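Local atomic coordinates of erythrocyte membrane protein 1 (Plasmodium falciparum, PDB entry 6S8T), a protein that acts as an adhesin of infected erythrocytes, whose DBLbeta domain, the part in this structure, binds the host receptor ICAM-1. Residues I63-S68 / A149-D154; G209-I214 / Q247-W252; L370-A375 / Q390-F395. All coordinates share one frame; numbering follows the deposited sequence. Where two conformers were deposited one is given.

Interaction 1: I63-S68 / A149-D154; sequences ITLQHS and AKMDAD
The apolar part of this contact lies between I63, in a long loop, and K150, on helix 137-163. The CG2 methyl of I63 meets K150 CD at 3.7 Å, so the aliphatic run of the lysine makes the closest touch. The two side chains slide past each other in opposite directions. With CG1 anti to its backbone nitrogen (chi1 180°), the isoleucine leaves the short CG2 branch to do the touching. K150 stays extended and bends only at its last torsion (chi4 -62°), which leaves NZ near the I63 carbonyl, too far for a hydrogen bond. A second apolar approach, L65 CD1 to M151 SD at 4.5 Å, is doubtful, because the methionine was deposited in two conformers.

Hydrogen bonding acts mainly within the loop. T64 OG1 and H67 ND1 are hydrogen-bonded at 2.9 Å, and either could be the donor, while T64 CB lies at the edge of the imidazole, in the ring plane. H67 itself is the centre of an inverse gamma turn, which a weak bond from S68 N to Q66 O at 3.0 Å closes. These bonds fold the loop on itself beside the helix.

Charged and polar partners complete the setting. S68 OG bonds to D144 of the same helix, and K150 NZ makes a weak, long ion pair with E267. On the buried side of the helix, the carboxylate of D152 is held by R89, S185 and the backbone N of C119.

The disulfide C61-C266, two residues before I63, ties this part of the loop to helix 246-268. A loop fastened by a disulfide and laid along the outside of a helical bundle is characteristic of the cysteine-rich, largely helical Duffy-binding-like fold.

Interaction 2: G209-I214 / Q247-W252; sequences GHLQII and QLREDW
L211 and R249 cross at about a right angle, the leucine lying over one face of the guanidinium group. L211 CB is the atom above that face, and the closest approach is from its CD1 to R249 NH2, at 3.8 Å. The leucine comes from helix 202-221, whereas the arginine reaches across from helix 246-268; L211 CA and R249 CA, the nearest pair of backbones, are still 9.2 Å apart, so the arginine spans most of the gap. Its CG stands anti to the carbonyl carbon, and a bend at chi3 (72°) then turns a face of the planar end to the leucine.

Q212 approaches obliquely, with its CG 4.3 Å from R249 NH1. Although its CB points away from the other helix, the chain brings its amide back to a water that bridges the two: the water donates to Q212 OE1 at 3.3 Å and accepts from R249 NH1 at 3.2 Å. This water sits at the edge of the guanidinium, in its plane.

Here two helices of the Duffy-binding-like domain are joined by a buried arginine that reaches from one to the other. Its hydrogen-bonding edge is spent on neighbours: NE donates to I193 O, NH1 to P244 O as well as to the water, and NH2 to the side-chain OE1 of Q208. Bonds from all three nitrogens fix the rotation of the flat group, and F215 packs against the same arginine. On the following turn of helix 246-268, W252 leaves this interface and packs on I138, L141 and L142 of helix 137-163.

Interaction 3: L370-A375 / Q390-F395; sequences LQAKIA and QMVHFF
A372 presses its lone methyl against F395, CB to CB at 3.7 Å, and at the same time overlaps the preceding turn of the partner helix. There it meets the backbone oxygen of V392, with A372 CB 3.9 Å from V392 O, and the valine side chain, with V392 CG1 4.1 Å from A372 CB. V392 CG1 also comes within 4.0 Å of A372 CA.

The small alanine lets the backbones draw together, and A372 CA and V392 CA are only 5.0 Å apart. The valine contributes through one branch: CG1, anti to the backbone nitrogen (chi1 170°), is the methyl that flanks the alanine. F395 touches with its CB, while its ring turns away from the alanine methyl and meets Y365 and Y369, farther back on helix 335-372, edge-to-face. This is close helix-helix packing at an alanine, backed by an aromatic cluster.

Just past F395, K396 sends its NZ to both A372 O and A375 O, adding a polar link from the shorter helix to this backbone. The contact therefore joins the C-terminal part of helix 335-372, much of which is predicted to form a coiled coil, to the short helix 388-402. Other faces of that shorter helix are taken up by helix 16-32, through H393 and F394, and by L295 of helix 293-319, which touches M391 and F394.

Along the chain the three contacts follow one another in series, each closing before the next opens. Centre to centre, interaction 1 lies about 21 Å from interaction 2 and about 38 Å from interaction 3, on the opposite side of the chain's centre from the latter; interactions 2 and 3 are about 26 Å apart. None touches another directly. Helix 246-268 relates the first two: it carries R249 and W252, and farther along it V260 and M264 pack against A149 of helix 137-163. R196 connects interactions 2 and 3, pairing with E250 and touching Q390. The contacts thus lie in one largely helical domain, the first two joined by helix 246-268 and the last two by R196.

Interaction 1: I63-S68 / A149-D154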
# COMPACT_ATOMS: atom_id res chain seq x y z
N ILE A 63 -12.70 -16.08 15.00
CA ILE A 63 -11.52 -15.83 15.82
C ILE A 63 -11.76 -14.61 16.69
O ILE A 63 -12.24 -13.57 16.22
CB ILE A 63 -10.27 -15.67 14.93
CG1 ILE A 63 -9.03 -15.40 15.79
CG2 ILE A 63 -10.46 -14.57 13.90
CD1 ILE A 63 -7.73 -15.36 15.00
N THR A 64 -11.44 -14.73 17.97
CA THR A 64 -11.72 -13.70 18.96
C THR A 64 -10.42 -13.10 19.48
O THR A 64 -9.32 -13.39 18.99
CB THR A 64 -12.56 -14.29 20.10
OG1 THR A 64 -11.80 -15.30 20.78
CG2 THR A 64 -13.84 -14.90 19.56
N LEU A 65 -10.54 -12.25 20.50
CA LEU A 65 -9.38 -11.65 21.15
C LEU A 65 -8.67 -12.62 22.08
O LEU A 65 -7.52 -12.37 22.45
CB LEU A 65 -9.80 -10.41 21.94
CG LEU A 65 -9.96 -9.08 21.20
CD1 LEU A 65 -11.06 -9.13 20.14
CD2 LEU A 65 -10.23 -7.95 22.19
N GLN A 66 -9.32 -13.72 22.47
CA GLN A 66 -8.67 -14.72 23.31
C GLN A 66 -7.63 -15.52 22.55
O GLN A 66 -6.70 -16.06 23.17
CB GLN A 66 -9.72 -15.66 23.91
CG GLN A 66 -10.69 -14.99 24.86
CD GLN A 66 -11.73 -15.96 25.39
OE1 GLN A 66 -12.43 -15.67 26.36
NE2 GLN A 66 -11.84 -17.11 24.75
N HIS A 67 -7.76 -15.62 21.22
CA HIS A 67 -6.81 -16.37 20.40
C HIS A 67 -5.63 -15.51 19.98
O HIS A 67 -5.24 -15.47 18.81
CB HIS A 67 -7.53 -16.95 19.18
CG HIS A 67 -8.71 -17.80 19.53
ND1 HIS A 67 -9.93 -17.26 19.88
CD2 HIS A 67 -8.86 -19.14 19.60
CE1 HIS A 67 -10.78 -18.24 20.14
NE2 HIS A 67 -10.16 -19.39 19.98
N SER A 68 -5.05 -14.80 20.94
CA SER A 68 -3.95 -13.88 20.69
C SER A 68 -2.94 -13.97 21.83
O SER A 68 -3.30 -14.29 22.97
CB SER A 68 -4.45 -12.44 20.55
OG SER A 68 -3.37 -11.52 20.57
N ALA A 149 -5.22 -9.40 10.46
CA ALA A 149 -5.76 -9.25 9.12
C ALA A 149 -7.28 -9.08 9.13
O ALA A 149 -7.82 -8.28 8.37
CB ALA A 149 -5.36 -10.45 8.26
N LYS A 150 -7.97 -9.82 10.00
CA LYS A 150 -9.43 -9.74 10.04
C LYS A 150 -9.90 -8.42 10.64
O LYS A 150 -10.81 -7.77 10.11
CB LYS A 150 -10.01 -10.92 10.82
CG LYS A 150 -11.49 -10.77 11.14
CD LYS A 150 -12.05 -11.99 11.86
CE LYS A 150 -13.48 -11.75 12.32
NZ LYS A 150 -13.57 -10.62 13.30
N MET A 151 -9.29 -8.01 11.76
CA MET A 151 -9.71 -6.76 12.40
C MET A 151 -9.32 -5.54 11.57
O MET A 151 -10.03 -4.54 11.58
CB MET A 151 -9.11 -6.66 13.80
CG MET A 151 -9.60 -7.74 14.76
SD MET A 151 -9.06 -7.49 16.47
CE MET A 151 -9.94 -5.99 16.90
N ASP A 152 -8.20 -5.61 10.84
CA ASP A 152 -7.82 -4.47 10.00
C ASP A 152 -8.75 -4.35 8.80
O ASP A 152 -9.11 -3.24 8.39
CB ASP A 152 -6.36 -4.59 9.55
CG ASP A 152 -5.84 -3.31 8.90
OD1 ASP A 152 -5.85 -2.25 9.57
OD2 ASP A 152 -5.43 -3.37 7.73
N ALA A 153 -9.16 -5.49 8.22
CA ALA A 153 -10.12 -5.45 7.12
C ALA A 153 -11.47 -4.92 7.58
O ALA A 153 -12.12 -4.15 6.86
CB ALA A 153 -10.27 -6.85 6.52
N ASP A 154 -11.92 -5.32 8.77
CA ASP A 154 -13.20 -4.83 9.28
C ASP A 154 -13.13 -3.33 9.56
O ASP A 154 -14.09 -2.60 9.28
CB ASP A 154 -13.59 -5.61 10.53
CG ASP A 154 -14.95 -5.19 11.08
OD1 ASP A 154 -15.96 -5.36 10.37
OD2 ASP A 154 -15.00 -4.70 12.23

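Interaction 2: G209-I214 / Q247-W252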
# COMPACT_ATOMS: atom_id res chain seq x y z
N GLY A 209 11.50 -6.39 15.99
CA GLY A 209 12.33 -7.10 16.95
C GLY A 209 11.69 -8.38 17.45
O GLY A 209 12.37 -9.38 17.69
N HIS A 210 10.36 -8.36 17.62
CA HIS A 210 9.65 -9.57 18.03
C HIS A 210 9.74 -10.65 16.96
O HIS A 210 9.92 -11.83 17.29
CB HIS A 210 8.19 -9.24 18.34
CG HIS A 210 8.01 -8.30 19.49
ND1 HIS A 210 8.97 -8.12 20.47
CD2 HIS A 210 6.98 -7.49 19.83
CE1 HIS A 210 8.53 -7.24 21.35
NE2 HIS A 210 7.33 -6.85 20.99
N LEU A 211 9.62 -10.27 15.69
CA LEU A 211 9.65 -11.26 14.61
C LEU A 211 11.04 -11.88 14.48
O LEU A 211 11.15 -13.07 14.16
CB LEU A 211 9.22 -10.62 13.30
CG LEU A 211 7.80 -10.06 13.24
CD1 LEU A 211 7.50 -9.47 11.87
CD2 LEU A 211 6.79 -11.15 13.58
N GLN A 212 12.10 -11.11 14.71
CA GLN A 212 13.44 -11.66 14.61
C GLN A 212 13.69 -12.72 15.68
O GLN A 212 14.43 -13.68 15.44
CB GLN A 212 14.48 -10.54 14.71
CG GLN A 212 14.40 -9.57 13.55
CD GLN A 212 15.26 -8.34 13.76
OE1 GLN A 212 15.26 -7.42 12.94
NE2 GLN A 212 16.00 -8.32 14.87
N ILE A 213 13.09 -12.56 16.86
CA ILE A 213 13.25 -13.58 17.90
C ILE A 213 12.37 -14.79 17.59
O ILE A 213 12.80 -15.93 17.78
CB ILE A 213 12.93 -12.98 19.28
CG1 ILE A 213 13.95 -11.90 19.64
CG2 ILE A 213 12.92 -14.07 20.35
CD1 ILE A 213 13.70 -11.24 20.97
N ILE A 214 11.15 -14.56 17.12
CA ILE A 214 10.24 -15.67 16.83
C ILE A 214 10.81 -16.55 15.73
O ILE A 214 10.89 -17.78 15.88
CB ILE A 214 8.84 -15.13 16.46
CG1 ILE A 214 8.20 -14.42 17.66
CG2 ILE A 214 7.95 -16.27 15.98
CD1 ILE A 214 6.92 -13.70 17.32
N GLN A 247 15.09 -15.59 4.04
CA GLN A 247 14.53 -16.71 3.30
C GLN A 247 13.48 -17.46 4.11
O GLN A 247 12.43 -17.83 3.58
CB GLN A 247 15.65 -17.66 2.85
CG GLN A 247 16.64 -17.04 1.88
CD GLN A 247 17.71 -18.02 1.41
OE1 GLN A 247 17.97 -18.14 0.22
NE2 GLN A 247 18.32 -18.74 2.36
N LEU A 248 13.75 -17.70 5.39
CA LEU A 248 12.78 -18.39 6.24
C LEU A 248 11.47 -17.63 6.35
O LEU A 248 10.40 -18.24 6.43
CB LEU A 248 13.37 -18.63 7.63
CG LEU A 248 12.55 -19.48 8.60
CD1 LEU A 248 12.43 -20.91 8.09
CD2 LEU A 248 13.15 -19.44 10.00
N ARG A 249 11.53 -16.29 6.34
CA ARG A 249 10.31 -15.50 6.44
C ARG A 249 9.58 -15.42 5.10
O ARG A 249 8.34 -15.35 5.08
CB ARG A 249 10.65 -14.10 6.96
CG ARG A 249 11.22 -14.12 8.37
CD ARG A 249 11.95 -12.83 8.70
NE ARG A 249 11.04 -11.70 8.89
CZ ARG A 249 11.42 -10.51 9.36
NH1 ARG A 249 12.69 -10.31 9.68
NH2 ARG A 249 10.53 -9.54 9.50
N GLU A 250 10.31 -15.42 3.98
CA GLU A 250 9.68 -15.50 2.67
C GLU A 250 8.93 -16.82 2.50
O GLU A 250 7.81 -16.85 1.98
CB GLU A 250 10.72 -15.34 1.56
CG GLU A 250 11.23 -13.91 1.36
CD GLU A 250 12.42 -13.82 0.41
OE1 GLU A 250 12.97 -14.88 0.03
OE2 GLU A 250 12.81 -12.69 0.05
N ASP A 251 9.54 -17.93 2.95
CA ASP A 251 8.92 -19.24 2.79
C ASP A 251 7.70 -19.39 3.69
O ASP A 251 6.68 -19.95 3.27
CB ASP A 251 9.95 -20.34 3.07
CG ASP A 251 11.07 -20.37 2.04
OD1 ASP A 251 11.03 -19.59 1.06
OD2 ASP A 251 12.00 -21.19 2.21
N TRP A 252 7.78 -18.90 4.93
CA TRP A 252 6.62 -18.95 5.82
C TRP A 252 5.45 -18.19 5.22
O TRP A 252 4.30 -18.63 5.32
CB TRP A 252 6.98 -18.39 7.20
CG TRP A 252 5.87 -18.55 8.22
CD1 TRP A 252 5.71 -19.58 9.10
CD2 TRP A 252 4.77 -17.66 8.45
NE1 TRP A 252 4.58 -19.38 9.86
CE2 TRP A 252 3.99 -18.21 9.48
CE3 TRP A 252 4.37 -16.44 7.87
CZ2 TRP A 252 2.83 -17.59 9.96
CZ3 TRP A 252 3.22 -15.83 8.35
CH2 TRP A 252 2.47 -16.40 9.38
O HOH W 1 13.39 -7.23 10.28

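Interaction 3: L370-A375 / Q390-F395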
# COMPACT_ATOMS: atom_id res chain seq x y z
N LEU A 370 16.40 3.64 -14.50
CA LEU A 370 17.62 3.78 -15.30
C LEU A 370 18.72 2.86 -14.80
O LEU A 370 19.48 2.30 -15.60
CB LEU A 370 18.08 5.24 -15.28
CG LEU A 370 17.17 6.28 -15.92
CD1 LEU A 370 17.72 7.68 -15.72
CD2 LEU A 370 16.98 5.99 -17.40
N GLN A 371 18.84 2.70 -13.48
CA GLN A 371 19.88 1.84 -12.94
C GLN A 371 19.60 0.37 -13.23
O GLN A 371 20.53 -0.43 -13.35
CB GLN A 371 20.03 2.07 -11.44
CG GLN A 371 20.56 3.45 -11.10
CD GLN A 371 20.87 3.60 -9.63
OE1 GLN A 371 21.27 4.68 -9.18
NE2 GLN A 371 20.69 2.53 -8.87
N ALA A 372 18.32 -0.00 -13.35
CA ALA A 372 17.98 -1.39 -13.65
C ALA A 372 18.50 -1.81 -15.02
O ALA A 372 19.09 -2.89 -15.17
CB ALA A 372 16.46 -1.59 -13.57
N LYS A 373 18.30 -0.97 -16.03
CA LYS A 373 18.68 -1.37 -17.38
C LYS A 373 20.17 -1.23 -17.65
O LYS A 373 20.62 -1.55 -18.76
CB LYS A 373 17.89 -0.56 -18.42
CG LYS A 373 18.15 0.93 -18.37
CD LYS A 373 17.60 1.61 -19.61
CE LYS A 373 16.10 1.42 -19.74
NZ LYS A 373 15.56 2.19 -20.90
N ILE A 374 20.95 -0.78 -16.67
CA ILE A 374 22.38 -0.56 -16.84
C ILE A 374 23.21 -1.55 -16.03
O ILE A 374 24.24 -2.03 -16.51
CB ILE A 374 22.74 0.90 -16.47
CG1 ILE A 374 22.46 1.82 -17.66
CG2 ILE A 374 24.18 1.01 -16.02
CD1 ILE A 374 22.91 3.24 -17.44
N ALA A 375 22.78 -1.86 -14.81
CA ALA A 375 23.50 -2.80 -13.96
C ALA A 375 23.59 -4.18 -14.60
O ALA A 375 22.58 -4.88 -14.72
CB ALA A 375 22.82 -2.90 -12.59
N GLN A 390 14.74 -5.48 -4.65
CA GLN A 390 13.41 -5.84 -5.14
C GLN A 390 12.97 -4.92 -6.27
O GLN A 390 12.32 -5.37 -7.22
CB GLN A 390 12.41 -5.82 -3.98
CG GLN A 390 11.00 -6.28 -4.38
CD GLN A 390 10.02 -6.34 -3.20
OE1 GLN A 390 10.33 -5.92 -2.09
NE2 GLN A 390 8.83 -6.87 -3.45
N MET A 391 13.31 -3.63 -6.19
CA MET A 391 12.92 -2.70 -7.24
C MET A 391 13.68 -2.96 -8.54
O MET A 391 13.09 -2.96 -9.62
CB MET A 391 13.14 -1.25 -6.78
CG MET A 391 12.10 -0.73 -5.79
SD MET A 391 10.44 -0.63 -6.48
CE MET A 391 10.69 0.45 -7.89
N VAL A 392 15.00 -3.19 -8.45
CA VAL A 392 15.79 -3.41 -9.66
C VAL A 392 15.39 -4.71 -10.33
O VAL A 392 15.28 -4.78 -11.57
CB VAL A 392 17.29 -3.37 -9.33
CG1 VAL A 392 18.10 -3.85 -10.53
CG2 VAL A 392 17.72 -1.96 -8.94
N HIS A 393 15.17 -5.77 -9.55
CA HIS A 393 14.77 -7.04 -10.13
C HIS A 393 13.42 -6.94 -10.83
O HIS A 393 13.23 -7.49 -11.92
CB HIS A 393 14.74 -8.14 -9.07
CG HIS A 393 14.44 -9.50 -9.62
ND1 HIS A 393 13.27 -10.17 -9.36
CD2 HIS A 393 15.16 -10.30 -10.43
CE1 HIS A 393 13.28 -11.34 -9.98
NE2 HIS A 393 14.42 -11.44 -10.64
N PHE A 394 12.46 -6.24 -10.21
CA PHE A 394 11.15 -6.07 -10.84
C PHE A 394 11.26 -5.29 -12.14
O PHE A 394 10.70 -5.68 -13.17
CB PHE A 394 10.19 -5.38 -9.86
CG PHE A 394 8.77 -5.31 -10.35
CD1 PHE A 394 7.90 -6.37 -10.13
CD2 PHE A 394 8.30 -4.19 -11.00
CE1 PHE A 394 6.58 -6.31 -10.57
CE2 PHE A 394 6.99 -4.12 -11.44
CZ PHE A 394 6.13 -5.18 -11.23
N PHE A 395 12.01 -4.18 -12.12
CA PHE A 395 12.19 -3.38 -13.33
C PHE A 395 12.98 -4.12 -14.40
O PHE A 395 12.74 -3.92 -15.59
CB PHE A 395 12.87 -2.05 -12.99
CG PHE A 395 11.93 -0.96 -12.54
CD1 PHE A 395 10.58 -1.01 -12.86
CD2 PHE A 395 12.40 0.11 -11.80
CE1 PHE A 395 9.72 -0.00 -12.46
CE2 PHE A 395 11.54 1.12 -11.39
CZ PHE A 395 10.20 1.06 -11.72